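Side-chain contacts in uncharacterized protein (Pyrococcus furiosus, PDB 4XLZ), which probably removes an acetyl group from N,N'-diacetylchitobiose, as a metal-dependent deacetylase of carbohydrate esterase family 14: residues E10-L15 against T261-L266; N26-A31 against G135-D140; K122-I127 against I159-F164; T233-Y238 against V244-G249. All blocks are in the same frame, centred on the assembly; numbering follows the deposited sequence.

Contact 1: E10-L15 against T261-L266; sequences EAFNKL and TPFADL. With CD (cadmium ion), chain I.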
loop_
_atom_site.group_PDB
_atom_site.type_symbol
_atom_site.label_atom_id
_atom_site.label_comp_id
_atom_site.label_asym_id
_atom_site.label_seq_id
_atom_site.Cartn_x
_atom_site.Cartn_y
_atom_site.Cartn_z
ATOM N N GLU A 10 -26.200 -0.880 -39.338
ATOM C CA GLU A 10 -27.481 -1.496 -39.008
ATOM C C GLU A 10 -27.520 -2.224 -37.652
ATOM O O GLU A 10 -28.433 -2.080 -36.885
ATOM C CB GLU A 10 -27.834 -2.482 -40.193
ATOM C CG GLU A 10 -29.200 -2.997 -40.046
ATOM C CD GLU A 10 -29.640 -3.975 -41.181
ATOM O OE1 GLU A 10 -28.842 -4.353 -42.073
ATOM O OE2 GLU A 10 -30.838 -4.342 -41.101
ATOM N N ALA A 11 -26.495 -3.063 -37.409
ATOM C CA ALA A 11 -26.395 -3.737 -36.163
ATOM C C ALA A 11 -26.293 -2.786 -34.945
ATOM O O ALA A 11 -26.939 -3.006 -33.936
ATOM C CB ALA A 11 -25.187 -4.679 -36.204
ATOM N N PHE A 12 -25.408 -1.794 -35.072
ATOM C CA PHE A 12 -25.268 -0.819 -34.049
ATOM C C PHE A 12 -26.562 -0.098 -33.686
ATOM O O PHE A 12 -26.947 0.020 -32.519
ATOM C CB PHE A 12 -24.179 0.209 -34.537
ATOM C CG PHE A 12 -24.012 1.386 -33.581
ATOM C CD1 PHE A 12 -23.102 1.272 -32.487
ATOM C CD2 PHE A 12 -24.704 2.564 -33.799
ATOM C CE1 PHE A 12 -22.900 2.398 -31.631
ATOM C CE2 PHE A 12 -24.532 3.669 -32.964
ATOM C CZ PHE A 12 -23.612 3.617 -31.912
ATOM N N ASN A 13 -27.298 0.314 -34.737
ATOM C CA ASN A 13 -28.565 0.991 -34.410
ATOM C C ASN A 13 -29.568 0.038 -33.751
ATOM O O ASN A 13 -30.316 0.380 -32.826
ATOM C CB ASN A 13 -29.205 1.532 -35.753
ATOM C CG ASN A 13 -28.431 2.695 -36.380
ATOM O OD1 ASN A 13 -27.751 3.407 -35.722
ATOM N ND2 ASN A 13 -28.566 2.867 -37.689
ATOM N N LYS A 14 -29.622 -1.196 -34.247
ATOM C CA LYS A 14 -30.533 -2.148 -33.633
ATOM C C LYS A 14 -30.154 -2.546 -32.183
ATOM O O LYS A 14 -30.989 -2.687 -31.277
ATOM C CB LYS A 14 -30.618 -3.391 -34.526
ATOM C CG LYS A 14 -31.682 -4.425 -34.093
ATOM C CD LYS A 14 -31.522 -5.671 -35.046
ATOM C CE LYS A 14 -32.450 -6.846 -34.529
ATOM N NZ LYS A 14 -33.915 -6.418 -35.000
ATOM N N LEU A 15 -28.820 -2.657 -31.973
ATOM C CA LEU A 15 -28.346 -2.978 -30.592
ATOM C C LEU A 15 -28.798 -1.822 -29.677
ATOM O O LEU A 15 -29.308 -2.052 -28.587
ATOM C CB LEU A 15 -26.818 -3.075 -30.634
ATOM C CG LEU A 15 -26.229 -3.351 -29.212
ATOM C CD1 LEU A 15 -26.540 -4.823 -28.754
ATOM C CD2 LEU A 15 -24.660 -3.144 -29.350
ATOM N N THR A 261 -16.287 -2.288 -25.194
ATOM C CA THR A 261 -17.179 -1.895 -26.317
ATOM C C THR A 261 -16.326 -1.012 -27.217
ATOM O O THR A 261 -16.108 0.216 -26.919
ATOM C CB THR A 261 -18.406 -1.117 -25.775
ATOM O OG1 THR A 261 -19.219 -2.005 -25.044
ATOM C CG2 THR A 261 -19.276 -0.603 -26.939
ATOM N N PRO A 262 -15.928 -1.512 -28.420
ATOM C CA PRO A 262 -14.974 -0.751 -29.234
ATOM C C PRO A 262 -15.609 0.405 -29.976
ATOM O O PRO A 262 -14.865 1.222 -30.557
ATOM C CB PRO A 262 -14.398 -1.814 -30.181
ATOM C CG PRO A 262 -15.464 -2.837 -30.271
ATOM C CD PRO A 262 -16.158 -2.886 -28.898
ATOM N N PHE A 263 -16.942 0.547 -29.912
ATOM C CA PHE A 263 -17.583 1.708 -30.614
ATOM C C PHE A 263 -18.366 2.570 -29.644
ATOM O O PHE A 263 -19.327 3.265 -29.956
ATOM C CB PHE A 263 -18.567 1.109 -31.724
ATOM C CG PHE A 263 -19.313 -0.118 -31.261
ATOM C CD1 PHE A 263 -18.967 -1.408 -31.683
ATOM C CD2 PHE A 263 -20.442 -0.014 -30.394
ATOM C CE1 PHE A 263 -19.747 -2.511 -31.243
ATOM C CE2 PHE A 263 -21.148 -1.134 -29.899
ATOM C CZ PHE A 263 -20.773 -2.393 -30.382
ATOM N N ALA A 264 -17.908 2.566 -28.353
ATOM C CA ALA A 264 -18.551 3.380 -27.385
ATOM C C ALA A 264 -18.438 4.883 -27.659
ATOM O O ALA A 264 -19.387 5.613 -27.238
ATOM C CB ALA A 264 -17.953 3.066 -25.946
ATOM N N ASP A 265 -17.429 5.325 -28.381
ATOM C CA ASP A 265 -17.382 6.756 -28.751
ATOM C C ASP A 265 -18.301 7.170 -29.888
ATOM O O ASP A 265 -18.294 8.349 -30.282
ATOM C CB ASP A 265 -15.944 7.080 -29.042
ATOM C CG ASP A 265 -15.487 6.570 -30.442
ATOM O OD1 ASP A 265 -16.060 5.673 -31.105
ATOM O OD2 ASP A 265 -14.350 7.032 -30.807
ATOM N N LEU A 266 -19.121 6.242 -30.403
ATOM C CA LEU A 266 -20.139 6.582 -31.462
ATOM C C LEU A 266 -21.400 7.102 -30.901
ATOM O O LEU A 266 -22.300 7.520 -31.686
ATOM C CB LEU A 266 -20.428 5.316 -32.339
ATOM C CG LEU A 266 -19.169 4.856 -33.107
ATOM C CD1 LEU A 266 -19.646 3.672 -34.065
ATOM C CD2 LEU A 266 -18.602 6.053 -33.961
HETATM CD CD CD I . -14.833 5.489 -32.854
HETATM O O HOH W 1 -12.930 6.706 -32.529
HETATM O O HOH W 2 -15.168 7.173 -34.356
HETATM O O HOH W 3 -15.900 3.518 -33.822
#
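Phe12, on helix 10-15, and Phe263, in a type I turn from Thr261 to Ala264, bring the two backbones no nearer than 8.8 Å between their CA atoms, so the gap is spanned mainly by side chains. The turn and the short 3-10 segment 264-266 that follows from it together direct Phe263 and Leu266 toward the helix. Phe12 leaves the helix with CG anti to the backbone N (chi1 175°), and its ring reaches across to meet both. It presents its edge to the face of Phe263 in an offset T-shaped pair, with planes at 88° and centroids 5.6 Å apart; the closest carbons are Phe12 CD1 and Phe263 CD2, at 3.6 Å. Farther round the same ring, Phe12 CZ lies 3.6 Å from Leu266 CB. Leu15, one helical turn after Phe12, adds its CD2 branch 4.1 Å from Phe263 CE2, so a branched aliphatic group fills in beside the aromatic pair. Asp265 takes a different part: its carboxylate grips a cadmium ion with both oxygens, OD1 at 2.1 Å and OD2 more loosely at 2.6 Å. Three waters and His193 of the second subunit complete the ligands. An edge-to-face aromatic contact thus joins the N-terminal helix to the C-terminal tail, next to a cadmium site that bridges two subunits.

Contact 2: N26-A31 against G135-D140; sequences NPFEDA and GVFAPD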
loop_
_atom_site.group_PDB
_atom_site.type_symbol
_atom_site.label_atom_id
_atom_site.label_comp_id
_atom_site.label_asym_id
_atom_site.label_seq_id
_atom_site.Cartn_x
_atom_site.Cartn_y
_atom_site.Cartn_z
ATOM N N ASN A 26 -35.129 11.905 -22.756
ATOM C CA ASN A 26 -35.336 12.584 -21.478
ATOM C C ASN A 26 -34.780 11.570 -20.445
ATOM O O ASN A 26 -35.550 10.939 -19.770
ATOM C CB ASN A 26 -36.835 12.861 -21.272
ATOM C CG ASN A 26 -37.146 14.248 -20.566
ATOM O OD1 ASN A 26 -37.680 15.155 -21.245
ATOM N ND2 ASN A 26 -36.852 14.410 -19.210
ATOM N N PRO A 27 -33.444 11.396 -20.393
ATOM C CA PRO A 27 -32.910 10.321 -19.533
ATOM C C PRO A 27 -33.268 10.421 -18.069
ATOM O O PRO A 27 -33.161 9.374 -17.365
ATOM C CB PRO A 27 -31.423 10.331 -19.810
ATOM C CG PRO A 27 -31.133 11.770 -20.253
ATOM C CD PRO A 27 -32.354 12.213 -20.975
ATOM N N PHE A 28 -33.614 11.604 -17.559
ATOM C CA PHE A 28 -33.865 11.762 -16.095
ATOM C C PHE A 28 -35.335 11.798 -15.727
ATOM O O PHE A 28 -35.654 11.898 -14.538
ATOM C CB PHE A 28 -33.214 13.033 -15.528
ATOM C CG PHE A 28 -31.763 13.243 -15.982
ATOM C CD1 PHE A 28 -30.919 12.159 -16.268
ATOM C CD2 PHE A 28 -31.275 14.550 -16.105
ATOM C CE1 PHE A 28 -29.630 12.410 -16.604
ATOM C CE2 PHE A 28 -29.962 14.793 -16.451
ATOM C CZ PHE A 28 -29.164 13.691 -16.732
ATOM N N GLU A 29 -36.191 11.615 -16.747
ATOM C CA GLU A 29 -37.626 11.757 -16.571
ATOM C C GLU A 29 -38.232 10.823 -15.513
ATOM O O GLU A 29 -39.138 11.255 -14.799
ATOM C CB GLU A 29 -38.245 11.509 -17.926
ATOM C CG GLU A 29 -39.678 11.099 -17.908
ATOM C CD GLU A 29 -40.143 11.035 -19.329
ATOM O OE1 GLU A 29 -40.502 12.139 -19.787
ATOM O OE2 GLU A 29 -39.994 9.946 -19.981
ATOM N N ASP A 30 -37.753 9.588 -15.361
ATOM C CA ASP A 30 -38.426 8.727 -14.381
ATOM C C ASP A 30 -37.842 8.757 -12.913
ATOM O O ASP A 30 -38.340 8.055 -12.020
ATOM C CB ASP A 30 -38.499 7.276 -14.900
ATOM C CG ASP A 30 -39.427 7.136 -16.150
ATOM O OD1 ASP A 30 -38.977 6.429 -17.094
ATOM O OD2 ASP A 30 -40.541 7.755 -16.182
ATOM N N ALA A 31 -36.847 9.615 -12.680
ATOM C CA ALA A 31 -36.057 9.508 -11.452
ATOM C C ALA A 31 -36.879 10.016 -10.281
ATOM O O ALA A 31 -37.611 11.046 -10.440
ATOM C CB ALA A 31 -34.832 10.354 -11.580
ATOM N N GLY A 135 -30.713 7.054 -10.069
ATOM C CA GLY A 135 -29.599 7.633 -10.918
ATOM C C GLY A 135 -28.479 8.027 -9.992
ATOM O O GLY A 135 -28.637 8.381 -8.839
ATOM N N VAL A 136 -27.287 7.898 -10.643
ATOM C CA VAL A 136 -26.026 8.424 -10.018
ATOM C C VAL A 136 -25.287 9.342 -10.992
ATOM O O VAL A 136 -25.163 8.944 -12.178
ATOM C CB VAL A 136 -25.134 7.176 -9.587
ATOM C CG1 VAL A 136 -23.769 7.717 -9.039
ATOM C CG2 VAL A 136 -25.753 6.436 -8.484
ATOM N N PHE A 137 -24.903 10.498 -10.470
ATOM C CA PHE A 137 -24.120 11.456 -11.245
ATOM C C PHE A 137 -22.688 11.502 -10.644
ATOM O O PHE A 137 -22.517 11.484 -9.425
ATOM C CB PHE A 137 -24.705 12.872 -11.095
ATOM C CG PHE A 137 -26.075 13.042 -11.754
ATOM C CD1 PHE A 137 -27.204 12.641 -11.077
ATOM C CD2 PHE A 137 -26.181 13.632 -13.010
ATOM C CE1 PHE A 137 -28.509 12.781 -11.725
ATOM C CE2 PHE A 137 -27.431 13.775 -13.646
ATOM C CZ PHE A 137 -28.620 13.366 -12.985
ATOM N N ALA A 138 -21.706 11.609 -11.528
ATOM C CA ALA A 138 -20.300 11.715 -11.067
ATOM C C ALA A 138 -19.478 12.411 -12.159
ATOM O O ALA A 138 -19.926 12.459 -13.332
ATOM C CB ALA A 138 -19.737 10.263 -10.837
ATOM N N PRO A 139 -18.256 12.872 -11.833
ATOM C CA PRO A 139 -17.394 13.413 -12.912
ATOM C C PRO A 139 -17.005 12.404 -13.954
ATOM O O PRO A 139 -16.831 11.228 -13.594
ATOM C CB PRO A 139 -16.114 13.900 -12.171
ATOM C CG PRO A 139 -16.626 14.143 -10.703
ATOM C CD PRO A 139 -17.649 12.999 -10.498
ATOM N N ASP A 140 -16.813 12.829 -15.182
ATOM C CA ASP A 140 -16.309 11.940 -16.231
ATOM C C ASP A 140 -14.801 11.778 -16.001
ATOM O O ASP A 140 -14.038 12.727 -16.192
ATOM C CB ASP A 140 -16.586 12.692 -17.556
ATOM C CG ASP A 140 -16.107 11.926 -18.763
ATOM O OD1 ASP A 140 -16.525 12.289 -19.927
ATOM O OD2 ASP A 140 -15.309 10.961 -18.632
#
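Phe28 and Phe137 meet as a T: Phe137 turns its edge to the face of Phe28, with the ring planes at 69° and the centroids 5.1 Å apart. Phe137 CZ stands 3.7 Å above the Phe28 plane, over the ring centre, and the neighbouring CE2 comes to 3.5 Å from Phe28 CZ. The C-H edge of one ring therefore rests on the pi cloud of the other, a favourable electrostatic fit for two phenylalanines without polar groups to bury. Each backbone supplies its ring differently. Phe28 belongs to two overlapping type I turns, Asn26 to Glu29 and Phe28 to Ala31, which point it at the sheet. Phe137 sits on strand 135-139; CG lies anti to the carbonyl carbon (chi1 -68°), and the end of the side chain comes nearer to the loop than its base. Phe186, Tyr197 and Phe250 also meet the Phe28 ring, the last two edge-to-face, while Leu55 of helix 43-57 touches both phenylalanines. Val136, just before Phe137 on the strand, packs instead on Val162 of helix 149-164. Strand 135-139 lies between strands 33-38 and 186-190 of a parallel sheet ordered 3-2-1-4-5, and the aromatic cluster covers one of its faces, as befits the buried core of a Rossmann-like alpha/beta fold.

Contact 3: K122-I127 against I159-F164; sequences KDLVKI and IESVAF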
loop_
_atom_site.group_PDB
_atom_site.type_symbol
_atom_site.label_atom_id
_atom_site.label_comp_id
_atom_site.label_asym_id
_atom_site.label_seq_id
_atom_site.Cartn_x
_atom_site.Cartn_y
_atom_site.Cartn_z
ATOM N N LYS A 122 -16.275 0.229 -1.252
ATOM C CA LYS A 122 -17.237 -0.271 -0.245
ATOM C C LYS A 122 -18.006 0.883 0.369
ATOM O O LYS A 122 -19.215 0.718 0.666
ATOM C CB LYS A 122 -16.483 -1.021 0.872
ATOM C CG LYS A 122 -15.988 -2.363 0.350
ATOM C CD LYS A 122 -15.251 -2.988 1.564
ATOM C CE LYS A 122 -14.848 -4.366 1.177
ATOM N NZ LYS A 122 -13.922 -4.784 2.409
ATOM N N ASP A 123 -17.409 2.058 0.621
ATOM C CA ASP A 123 -18.200 3.183 1.214
ATOM C C ASP A 123 -19.343 3.573 0.223
ATOM O O ASP A 123 -20.521 3.790 0.587
ATOM C CB ASP A 123 -17.305 4.418 1.303
ATOM C CG ASP A 123 -16.346 4.356 2.395
ATOM O OD1 ASP A 123 -16.562 3.586 3.412
ATOM O OD2 ASP A 123 -15.296 5.069 2.232
ATOM N N LEU A 124 -19.019 3.695 -1.089
ATOM C CA LEU A 124 -20.013 4.073 -2.103
ATOM C C LEU A 124 -21.078 3.019 -2.191
ATOM O O LEU A 124 -22.260 3.306 -2.287
ATOM C CB LEU A 124 -19.380 4.344 -3.478
ATOM C CG LEU A 124 -18.446 5.554 -3.423
ATOM C CD1 LEU A 124 -17.898 5.700 -4.881
ATOM C CD2 LEU A 124 -19.197 6.867 -3.063
ATOM N N VAL A 125 -20.692 1.717 -2.268
ATOM C CA VAL A 125 -21.670 0.610 -2.409
ATOM C C VAL A 125 -22.539 0.590 -1.121
ATOM O O VAL A 125 -23.760 0.340 -1.347
ATOM C CB VAL A 125 -20.891 -0.651 -2.557
ATOM C CG1 VAL A 125 -21.812 -1.905 -2.379
ATOM C CG2 VAL A 125 -20.261 -0.714 -3.980
ATOM N N LYS A 126 -22.042 0.864 0.055
ATOM C CA LYS A 126 -22.935 0.821 1.269
ATOM C C LYS A 126 -24.013 1.890 1.109
ATOM O O LYS A 126 -25.207 1.649 1.351
ATOM C CB LYS A 126 -22.046 1.217 2.475
ATOM C CG LYS A 126 -22.841 1.122 3.782
ATOM C CD LYS A 126 -21.886 0.898 5.099
ATOM C CE LYS A 126 -21.142 2.052 5.336
ATOM N NZ LYS A 126 -20.071 1.527 6.390
ATOM N N ILE A 127 -23.652 3.091 0.636
ATOM C CA ILE A 127 -24.681 4.161 0.516
ATOM C C ILE A 127 -25.559 3.875 -0.599
ATOM O O ILE A 127 -26.826 4.107 -0.509
ATOM C CB ILE A 127 -23.932 5.484 0.274
ATOM C CG1 ILE A 127 -23.118 5.858 1.530
ATOM C CG2 ILE A 127 -25.008 6.629 0.027
ATOM C CD1 ILE A 127 -22.028 6.975 1.316
ATOM N N ILE A 159 -18.321 4.847 -11.090
ATOM C CA ILE A 159 -18.791 3.957 -12.149
ATOM C C ILE A 159 -18.663 2.520 -11.616
ATOM O O ILE A 159 -19.559 1.700 -11.748
ATOM C CB ILE A 159 -17.959 4.145 -13.417
ATOM C CG1 ILE A 159 -18.296 5.533 -13.957
ATOM C CG2 ILE A 159 -18.335 3.058 -14.461
ATOM C CD1 ILE A 159 -17.273 5.982 -15.076
ATOM N N GLU A 160 -17.478 2.204 -11.073
ATOM C CA GLU A 160 -17.209 0.824 -10.547
ATOM C C GLU A 160 -18.199 0.492 -9.492
ATOM O O GLU A 160 -18.716 -0.681 -9.422
ATOM C CB GLU A 160 -15.798 0.795 -9.993
ATOM C CG GLU A 160 -14.795 0.959 -11.131
ATOM C CD GLU A 160 -13.406 1.503 -10.610
ATOM O OE1 GLU A 160 -13.158 1.574 -9.399
ATOM O OE2 GLU A 160 -12.599 1.925 -11.491
ATOM N N SER A 161 -18.427 1.410 -8.563
ATOM C CA SER A 161 -19.286 1.102 -7.391
ATOM C C SER A 161 -20.733 0.920 -7.857
ATOM O O SER A 161 -21.444 0.098 -7.238
ATOM C CB SER A 161 -19.223 2.222 -6.393
ATOM O OG SER A 161 -17.852 2.317 -5.899
ATOM N N VAL A 162 -21.195 1.689 -8.835
ATOM C CA VAL A 162 -22.574 1.409 -9.371
ATOM C C VAL A 162 -22.649 -0.052 -9.881
ATOM O O VAL A 162 -23.632 -0.747 -9.567
ATOM C CB VAL A 162 -22.877 2.464 -10.469
ATOM C CG1 VAL A 162 -24.163 2.022 -11.197
ATOM C CG2 VAL A 162 -23.105 3.844 -9.759
ATOM N N ALA A 163 -21.608 -0.468 -10.634
ATOM C CA ALA A 163 -21.640 -1.840 -11.175
ATOM C C ALA A 163 -21.602 -2.814 -10.004
ATOM O O ALA A 163 -22.341 -3.836 -9.964
ATOM C CB ALA A 163 -20.422 -2.068 -12.016
ATOM N N PHE A 164 -20.709 -2.599 -9.014
ATOM C CA PHE A 164 -20.480 -3.676 -8.007
ATOM C C PHE A 164 -21.496 -3.713 -6.959
ATOM O O PHE A 164 -21.663 -4.743 -6.223
ATOM C CB PHE A 164 -19.075 -3.446 -7.349
ATOM C CG PHE A 164 -17.907 -3.586 -8.352
ATOM C CD1 PHE A 164 -18.027 -4.120 -9.623
ATOM C CD2 PHE A 164 -16.695 -3.042 -7.936
ATOM C CE1 PHE A 164 -16.882 -4.155 -10.505
ATOM C CE2 PHE A 164 -15.560 -3.070 -8.790
ATOM C CZ PHE A 164 -15.672 -3.563 -10.055
#
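Phe164 only grazes Val125 CG2, with its backbone C and its CB (4.5 Å), while its ring is turned away from helix 122-127. One face of that ring lies against its own helix: Glu160 O stands 3.2 Å above the plane, offset toward the rim. The ring of Phe170 also meets it, and Thr112 of the second subunit packs on the same residue. The contact is a helix-helix packing of the Rossmann-like alpha/beta fold, in which helices 118-131 and 149-164 precede and follow strand 135-139. The axes of the two segments approach to 8.8 Å with a crossing angle of -52°. Ser161 is at the point of closest approach, with its CA 5.5 Å from that of Val125. A small residue suits so short a distance, and its hydroxyl stays within its own helix, bonded to Leu157 O, so that a buried polar group is satisfied while packing against carbon. Leu124 lies over it, CB and CD1 each 3.5 Å from Ser161 OG; the same leucine reaches Ile65 and Met67 of strand 61-68 and so ties the helix pair to the sheet. Beside the interface, Glu160 forms salt bridges with Arg121 and with Arg152 of the second subunit. Beta-branched Val125 spreads two methyls from one carbon, and its CG2, anti to the carbonyl carbon, touches both Ser161 O at 3.6 Å and Ser161 CB at 3.9 Å.

Contact 4: T233-Y238 against V244-G249; sequences TVTMFY and VRYGEG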
loop_
_atom_site.group_PDB
_atom_site.type_symbol
_atom_site.label_atom_id
_atom_site.label_comp_id
_atom_site.label_asym_id
_atom_site.label_seq_id
_atom_site.Cartn_x
_atom_site.Cartn_y
_atom_site.Cartn_z
ATOM N N THR A 233 -18.254 30.661 -19.724
ATOM C CA THR A 233 -17.728 30.108 -20.974
ATOM C C THR A 233 -18.077 28.567 -21.084
ATOM O O THR A 233 -18.557 28.087 -22.125
ATOM C CB THR A 233 -16.270 30.298 -21.087
ATOM O OG1 THR A 233 -15.992 31.731 -21.041
ATOM C CG2 THR A 233 -15.673 29.779 -22.408
ATOM N N VAL A 234 -17.949 27.885 -19.904
ATOM C CA VAL A 234 -18.356 26.444 -19.909
ATOM C C VAL A 234 -19.845 26.257 -20.178
ATOM O O VAL A 234 -20.244 25.391 -20.960
ATOM C CB VAL A 234 -17.894 25.804 -18.579
ATOM C CG1 VAL A 234 -18.400 24.394 -18.469
ATOM C CG2 VAL A 234 -16.371 25.778 -18.493
ATOM N N THR A 235 -20.693 27.044 -19.525
ATOM C CA THR A 235 -22.163 26.866 -19.803
ATOM C C THR A 235 -22.567 27.220 -21.226
ATOM O O THR A 235 -23.512 26.671 -21.728
ATOM C CB THR A 235 -23.029 27.609 -18.751
ATOM O OG1 THR A 235 -22.622 28.945 -18.722
ATOM C CG2 THR A 235 -22.479 27.115 -17.356
HETATM N N MSE A 236 -21.813 28.179 -21.819
HETATM C CA MSE A 236 -22.037 28.460 -23.242
HETATM C C MSE A 236 -21.602 27.337 -24.133
HETATM O O MSE A 236 -22.225 27.031 -25.113
HETATM C CB MSE A 236 -21.425 29.791 -23.652
HETATM C CG MSE A 236 -22.064 30.916 -22.826
HETATM SE SE MSE A 236 -21.110 32.648 -23.198
HETATM C CE MSE A 236 -21.742 32.756 -24.972
ATOM N N PHE A 237 -20.471 26.728 -23.786
ATOM C CA PHE A 237 -19.982 25.572 -24.539
ATOM C C PHE A 237 -21.093 24.510 -24.625
ATOM O O PHE A 237 -21.334 24.002 -25.700
ATOM C CB PHE A 237 -18.714 25.022 -23.784
ATOM C CG PHE A 237 -18.185 23.700 -24.303
ATOM C CD1 PHE A 237 -18.473 22.496 -23.622
ATOM C CD2 PHE A 237 -17.427 23.678 -25.467
ATOM C CE1 PHE A 237 -17.985 21.250 -24.138
ATOM C CE2 PHE A 237 -16.852 22.447 -25.928
ATOM C CZ PHE A 237 -17.141 21.239 -25.246
ATOM N N TYR A 238 -21.714 24.210 -23.479
ATOM C CA TYR A 238 -22.783 23.203 -23.509
ATOM C C TYR A 238 -24.086 23.716 -24.157
ATOM O O TYR A 238 -24.708 23.028 -24.976
ATOM C CB TYR A 238 -23.082 22.765 -22.051
ATOM C CG TYR A 238 -21.919 21.954 -21.426
ATOM C CD1 TYR A 238 -21.481 20.807 -22.067
ATOM C CD2 TYR A 238 -21.384 22.349 -20.221
ATOM C CE1 TYR A 238 -20.365 20.100 -21.474
ATOM C CE2 TYR A 238 -20.340 21.677 -19.639
ATOM C CZ TYR A 238 -19.900 20.513 -20.282
ATOM O OH TYR A 238 -18.812 19.797 -19.672
ATOM N N VAL A 244 -29.231 26.953 -26.985
ATOM C CA VAL A 244 -29.641 27.755 -25.841
ATOM C C VAL A 244 -28.428 28.482 -25.294
ATOM O O VAL A 244 -27.267 28.211 -25.616
ATOM C CB VAL A 244 -30.425 26.920 -24.726
ATOM C CG1 VAL A 244 -31.549 26.123 -25.257
ATOM C CG2 VAL A 244 -29.376 26.025 -23.926
ATOM N N ARG A 245 -28.698 29.543 -24.511
ATOM C CA ARG A 245 -27.601 30.382 -24.007
ATOM C C ARG A 245 -26.667 29.548 -23.032
ATOM O O ARG A 245 -25.495 29.610 -23.232
ATOM C CB ARG A 245 -28.144 31.613 -23.265
ATOM C CG ARG A 245 -27.091 32.624 -23.042
ATOM C CD ARG A 245 -27.669 33.843 -22.310
ATOM N NE ARG A 245 -26.638 34.857 -22.221
ATOM C CZ ARG A 245 -26.692 35.948 -21.375
ATOM N NH1 ARG A 245 -25.685 36.838 -21.402
ATOM N NH2 ARG A 245 -27.678 36.167 -20.466
ATOM N N TYR A 246 -27.291 28.968 -22.016
ATOM C CA TYR A 246 -26.487 28.294 -20.952
ATOM C C TYR A 246 -27.046 26.889 -20.801
ATOM O O TYR A 246 -28.237 26.658 -20.602
ATOM C CB TYR A 246 -26.659 29.051 -19.620
ATOM C CG TYR A 246 -26.141 30.473 -19.673
ATOM C CD1 TYR A 246 -24.881 30.751 -20.229
ATOM C CD2 TYR A 246 -26.876 31.447 -19.025
ATOM C CE1 TYR A 246 -24.366 32.112 -20.179
ATOM C CE2 TYR A 246 -26.386 32.773 -18.975
ATOM C CZ TYR A 246 -25.173 33.083 -19.541
ATOM O OH TYR A 246 -24.562 34.322 -19.558
ATOM N N GLY A 247 -26.089 25.926 -20.827
ATOM C CA GLY A 247 -26.481 24.505 -20.634
ATOM C C GLY A 247 -25.487 23.827 -19.662
ATOM O O GLY A 247 -24.425 24.299 -19.356
ATOM N N GLU A 248 -26.018 22.727 -19.123
ATOM C CA GLU A 248 -25.126 21.743 -18.406
ATOM C C GLU A 248 -25.132 20.428 -19.182
ATOM O O GLU A 248 -26.151 19.927 -19.575
ATOM C CB GLU A 248 -25.674 21.488 -16.994
ATOM C CG GLU A 248 -25.305 22.680 -16.080
ATOM C CD GLU A 248 -25.958 22.629 -14.692
ATOM O OE1 GLU A 248 -26.747 21.741 -14.459
ATOM O OE2 GLU A 248 -25.590 23.534 -13.896
ATOM N N GLY A 249 -23.895 19.921 -19.406
ATOM C CA GLY A 249 -23.797 18.728 -20.192
ATOM C C GLY A 249 -23.517 17.443 -19.377
ATOM O O GLY A 249 -22.811 17.515 -18.343
#
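Tyr238, Thr235 and Gly247 bury the most surface where helix 233-238 crosses strand 247-249 at 78°, the axes of the two segments coming to 6.2 Å. The direct polar link is Gly247 N to Thr235 O, a nearly straight hydrogen bond of 2.8 Å (164° at the hydrogen). With no side chain on Gly247 or Gly249, the strand can lie this close to the helix. Tyr238 packs directly on this glycine backbone: its CB is 3.4 Å from Gly247 O, which lies at the ring edge, and one ring face receives Gly249, whose N stands 3.4 Å above the plane and whose CA makes a CH-pi contact 3.9 Å from the ring centroid. Phe237 CD1 lies over the rim of the opposite face. The phenol reaches past the contact to Thr192 O. Thr235 OG1, set between the backbone N and the carbonyl carbon (chi1 55°), is bonded back to Leu231 O and Arg232 O of its own helix, yet it also touches Tyr246 CD1 at 3.3 Å. Met236, present as selenomethionine in this derivative, lies alongside the same tyrosine, its CG meeting the ring edge 3.7 Å from Tyr246 CE1. Around this crossing, strand 247-250 pairs antiparallel with strand 197-200, Met205 of helix 205-213 packs on Thr235 and Tyr246, and Glu248 forms a salt bridge with Lys208 of helix 205-213 and a hydrogen bond with Thr51 of helix 43-57.

Contacts 2 and 3 lie in the alpha/beta core, their centres 16 Å apart, and touch where Val136 CB meets Val162 CG2 at 3.9 Å. Both border elements that lead to the metal site of His40, Asp43 and His151: strand 135-139 pairs with strand 33-38, which precedes His40, and helix 149-164 bears His151. The cadmium ion held by Asp265 is a separate one. Contact 4 comes within about 7 Å of contact 2, nearest atoms, and Phe250 of its strand packs on both phenylalanines there. Contact 1 touches none of the others, its centre 21 Å from that of contact 2; its Ala11 packs on Thr233 of a neighbouring subunit, joining segment 10-15 of one chain to helix 233-238 of the other.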